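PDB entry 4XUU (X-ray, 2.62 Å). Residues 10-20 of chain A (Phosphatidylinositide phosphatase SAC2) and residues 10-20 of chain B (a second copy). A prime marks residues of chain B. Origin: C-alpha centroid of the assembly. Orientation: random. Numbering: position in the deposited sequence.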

# COMPACT_ATOMS: atom_id res chain seq x y z
N GLN A 10 -12.51 36.29 -0.21
CA GLN A 10 -13.71 36.43 0.62
C GLN A 10 -14.71 35.30 0.34
O GLN A 10 -15.19 34.66 1.27
N LEU A 11 -15.00 35.08 -0.94
CA LEU A 11 -15.89 34.00 -1.37
C LEU A 11 -15.45 32.65 -0.82
O LEU A 11 -16.28 31.83 -0.42
N LEU A 12 -14.13 32.44 -0.80
CA LEU A 12 -13.54 31.19 -0.37
C LEU A 12 -13.75 30.92 1.12
O LEU A 12 -14.20 29.84 1.49
N GLN A 13 -13.43 31.90 1.96
CA GLN A 13 -13.58 31.75 3.41
C GLN A 13 -15.04 31.61 3.81
O GLN A 13 -15.38 30.81 4.68
N SER A 14 -15.91 32.38 3.14
CA SER A 14 -17.35 32.33 3.35
C SER A 14 -17.91 30.95 3.02
O SER A 14 -18.72 30.40 3.76
N TYR A 15 -17.44 30.39 1.90
CA TYR A 15 -17.83 29.06 1.45
C TYR A 15 -17.51 27.96 2.46
O TYR A 15 -18.37 27.15 2.81
N MSE A 16 -16.26 27.94 2.92
CA MSE A 16 -15.78 26.93 3.86
C MSE A 16 -16.50 27.04 5.21
O MSE A 16 -16.60 26.06 5.95
N LYS A 17 -17.01 28.23 5.50
CA LYS A 17 -17.74 28.50 6.73
C LYS A 17 -19.20 28.03 6.63
O LYS A 17 -19.78 27.55 7.61
N LEU A 18 -19.78 28.18 5.44
CA LEU A 18 -21.16 27.76 5.18
C LEU A 18 -21.28 26.26 4.98
O LEU A 18 -22.27 25.65 5.38
N LEU A 19 -20.26 25.67 4.36
CA LEU A 19 -20.26 24.25 3.98
C LEU A 19 -20.51 23.30 5.16
O LEU A 19 -21.21 22.29 5.01
N LEU A 20 -19.95 23.63 6.32
CA LEU A 20 -20.01 22.77 7.49
C LEU A 20 -20.59 23.51 8.70
O LEU A 20 -20.56 24.74 8.74
N GLN B 10 -28.64 23.44 -3.04
CA GLN B 10 -28.53 24.60 -3.93
C GLN B 10 -27.32 25.45 -3.56
O GLN B 10 -26.72 26.09 -4.43
N LEU B 11 -26.96 25.43 -2.28
CA LEU B 11 -25.78 26.11 -1.77
C LEU B 11 -24.50 25.43 -2.26
O LEU B 11 -23.53 26.11 -2.61
N LEU B 12 -24.50 24.10 -2.28
CA LEU B 12 -23.38 23.31 -2.80
C LEU B 12 -23.17 23.55 -4.29
O LEU B 12 -22.04 23.72 -4.75
N GLN B 13 -24.27 23.55 -5.05
CA GLN B 13 -24.24 23.77 -6.49
C GLN B 13 -23.66 25.14 -6.83
O GLN B 13 -22.73 25.24 -7.63
N SER B 14 -24.22 26.18 -6.21
CA SER B 14 -23.81 27.56 -6.46
C SER B 14 -22.33 27.78 -6.18
O SER B 14 -21.66 28.53 -6.88
N TYR B 15 -21.82 27.11 -5.15
CA TYR B 15 -20.46 27.32 -4.70
C TYR B 15 -19.39 26.52 -5.44
O TYR B 15 -18.21 26.86 -5.39
N MSE B 16 -19.80 25.45 -6.12
CA MSE B 16 -18.91 24.77 -7.06
C MSE B 16 -18.82 25.59 -8.34
O MSE B 16 -17.81 25.55 -9.05
N LYS B 17 -19.89 26.33 -8.62
CA LYS B 17 -19.99 27.17 -9.81
C LYS B 17 -19.29 28.52 -9.63
O LYS B 17 -18.92 29.17 -10.61
N LEU B 18 -19.12 28.94 -8.38
CA LEU B 18 -18.49 30.23 -8.08
C LEU B 18 -16.98 30.12 -7.84
O LEU B 18 -16.23 31.00 -8.24
N LEU B 19 -16.56 29.03 -7.19
CA LEU B 19 -15.15 28.82 -6.86
C LEU B 19 -14.26 28.55 -8.06
O LEU B 19 -13.17 29.12 -8.17
N LEU B 20 -14.73 27.68 -8.95
CA LEU B 20 -13.95 27.26 -10.11
C LEU B 20 -14.50 27.85 -11.40
O LEU B 20 -15.71 28.06 -11.51

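The two helices run nearly antiparallel, their N-to-C directions 154° apart and their axes 10.8 Å apart at closest approach, and the same residue of each copy meets at the middle of the register: the CA atoms of Tyr15 and Tyr15′ lie 6.9 Å apart, with Leu12 paired to Leu19′ and Leu19 to Leu12′ on either side. These two tyrosines cover the most surface, yet they are not conformational twins. Tyr15 takes chi1 t and its CA-to-CB bond points sideways; the CA-to-CB bond of Tyr15′ points toward the partner helix, with chi1 at -98°, between wells. The rings are near parallel, with planes at 23° and centroids 4.7 Å apart, but slid so that they barely overlap. Tyr15 CD1 sits over one face of the Tyr15′ ring, a tight 3.1 Å from Tyr15′ CG. A large, flat side chain suits this place, because it can span a fairly wide gap and lay its ring against another.

Tyr15′ acts as a knob, lodged among Leu11, Ser14, Tyr15 and Leu18. Leu11 CD2 lies 4.0 Å from Tyr15′ CE1, and Leu18 CD1 lies 3.8 Å from Tyr15′ CE2, so aliphatic carbon lines the pocket. Serine offers the phenol oxygen a hydroxyl: Ser14 OG donates a weak hydrogen bond to Tyr15′ OH at 3.4 Å.

Tyr15 has other neighbors. Tyr15 CD2 packs 3.6 Å from Leu19′ CD2 (chi1 -105°, between wells; chi2 p), and Tyr15 OH lies 3.3 Å from Met16′ CE, the selenomethionine methyl.

Leucines extend the apolar seam, their branched ends packing against rings and other leucines without needing polar partners. Leu11, with chi1 at -95°, starts sideways, but its end comes nearer, placing Leu11 CD2 4.2 Å from Leu18′ CD1. The CA-to-CB bond of Leu18 (m, t) points toward the other helix, and Leu18 CB lies 4.1 Å from Leu11′ CD2.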

# COMPACT_ATOMS: atom_id res chain seq x y z
CB GLN A 10 -14.36 37.79 0.39
CG GLN A 10 -15.26 38.26 1.53
CD GLN A 10 -14.56 39.17 2.52
OE1 GLN A 10 -14.96 40.32 2.70
NE2 GLN A 10 -13.52 38.67 3.17
CB LEU A 11 -15.94 33.92 -2.90
CG LEU A 11 -17.07 34.63 -3.63
CD1 LEU A 11 -16.71 34.79 -5.09
CD2 LEU A 11 -18.39 33.88 -3.49
CB LEU A 12 -12.05 31.17 -0.70
CG LEU A 12 -11.47 29.95 -1.42
CD1 LEU A 12 -9.96 30.06 -1.45
CD2 LEU A 12 -11.87 28.64 -0.78
CB GLN A 13 -12.87 32.88 4.18
CG GLN A 13 -13.51 34.27 4.10
CD GLN A 13 -14.53 34.54 5.21
OE1 GLN A 13 -14.65 33.77 6.16
NE2 GLN A 13 -15.26 35.64 5.08
CB SER A 14 -18.04 33.40 2.50
OG SER A 14 -19.44 33.40 2.71
CB TYR A 15 -17.15 28.75 0.11
CG TYR A 15 -17.32 27.33 -0.38
CD1 TYR A 15 -18.58 26.74 -0.47
CD2 TYR A 15 -16.22 26.57 -0.75
CE1 TYR A 15 -18.74 25.45 -0.92
CE2 TYR A 15 -16.37 25.27 -1.20
CZ TYR A 15 -17.63 24.71 -1.29
OH TYR A 15 -17.78 23.42 -1.74
CB MSE A 16 -14.27 27.07 4.05
CG MSE A 16 -13.49 25.76 4.04
SE MSE A 16 -13.60 24.72 2.37
CE MSE A 16 -13.39 26.15 1.07
CB LYS A 17 -17.67 29.99 7.06
CG LYS A 17 -18.19 30.39 8.43
CD LYS A 17 -19.56 31.04 8.33
CE LYS A 17 -19.92 31.76 9.62
NZ LYS A 17 -21.13 32.61 9.44
CB LEU A 18 -21.71 28.50 3.96
CG LEU A 18 -22.16 29.95 4.12
CD1 LEU A 18 -22.03 30.70 2.80
CD2 LEU A 18 -23.58 30.02 4.66
CB LEU A 19 -18.94 23.89 3.29
CG LEU A 19 -18.86 22.62 2.43
CD1 LEU A 19 -19.83 22.67 1.27
CD2 LEU A 19 -17.44 22.43 1.92
CB LEU A 20 -18.61 22.26 7.84
CG LEU A 20 -17.85 21.48 6.76
CD1 LEU A 20 -16.40 21.30 7.17
CD2 LEU A 20 -18.50 20.14 6.48
CB GLN B 10 -29.82 25.43 -3.86
CG GLN B 10 -29.82 26.75 -4.63
CD GLN B 10 -29.86 26.56 -6.14
OE1 GLN B 10 -28.86 26.21 -6.76
NE2 GLN B 10 -31.02 26.82 -6.74
CB LEU B 11 -25.83 26.13 -0.24
CG LEU B 11 -25.00 27.17 0.52
CD1 LEU B 11 -25.69 27.54 1.82
CD2 LEU B 11 -23.60 26.66 0.77
CB LEU B 12 -23.59 21.82 -2.54
CG LEU B 12 -23.08 21.20 -1.24
CD1 LEU B 12 -23.94 20.00 -0.87
CD2 LEU B 12 -21.62 20.80 -1.37
CB GLN B 13 -25.65 23.62 -7.08
CG GLN B 13 -25.76 24.01 -8.56
CD GLN B 13 -27.20 24.07 -9.05
OE1 GLN B 13 -27.45 24.06 -10.26
NE2 GLN B 13 -28.16 24.14 -8.13
CB SER B 14 -24.64 28.52 -5.61
OG SER B 14 -25.99 28.53 -6.03
CB TYR B 15 -20.36 27.09 -3.20
CG TYR B 15 -20.42 28.37 -2.40
CD1 TYR B 15 -19.37 29.27 -2.44
CD2 TYR B 15 -21.53 28.67 -1.61
CE1 TYR B 15 -19.40 30.44 -1.70
CE2 TYR B 15 -21.58 29.84 -0.87
CZ TYR B 15 -20.51 30.72 -0.92
OH TYR B 15 -20.54 31.89 -0.19
CB MSE B 16 -19.39 23.35 -7.34
CG MSE B 16 -19.12 22.37 -6.21
SE MSE B 16 -17.21 22.11 -5.91
CE MSE B 16 -17.29 21.23 -4.16
CB LYS B 17 -21.46 27.37 -10.17
CG LYS B 17 -21.70 27.74 -11.62
CD LYS B 17 -23.16 28.12 -11.86
CE LYS B 17 -23.38 28.53 -13.30
NZ LYS B 17 -24.79 28.93 -13.55
CB LEU B 18 -19.15 30.89 -6.87
CG LEU B 18 -20.50 31.60 -7.07
CD1 LEU B 18 -21.20 31.79 -5.73
CD2 LEU B 18 -20.32 32.94 -7.78
CB LEU B 19 -15.01 27.67 -5.86
CG LEU B 19 -14.71 28.02 -4.40
CD1 LEU B 19 -15.92 28.61 -3.69
CD2 LEU B 19 -14.19 26.79 -3.67
CB LEU B 20 -13.96 25.73 -10.22
CG LEU B 20 -13.39 24.89 -9.08
CD1 LEU B 20 -13.75 23.43 -9.29
CD2 LEU B 20 -11.88 25.05 -8.95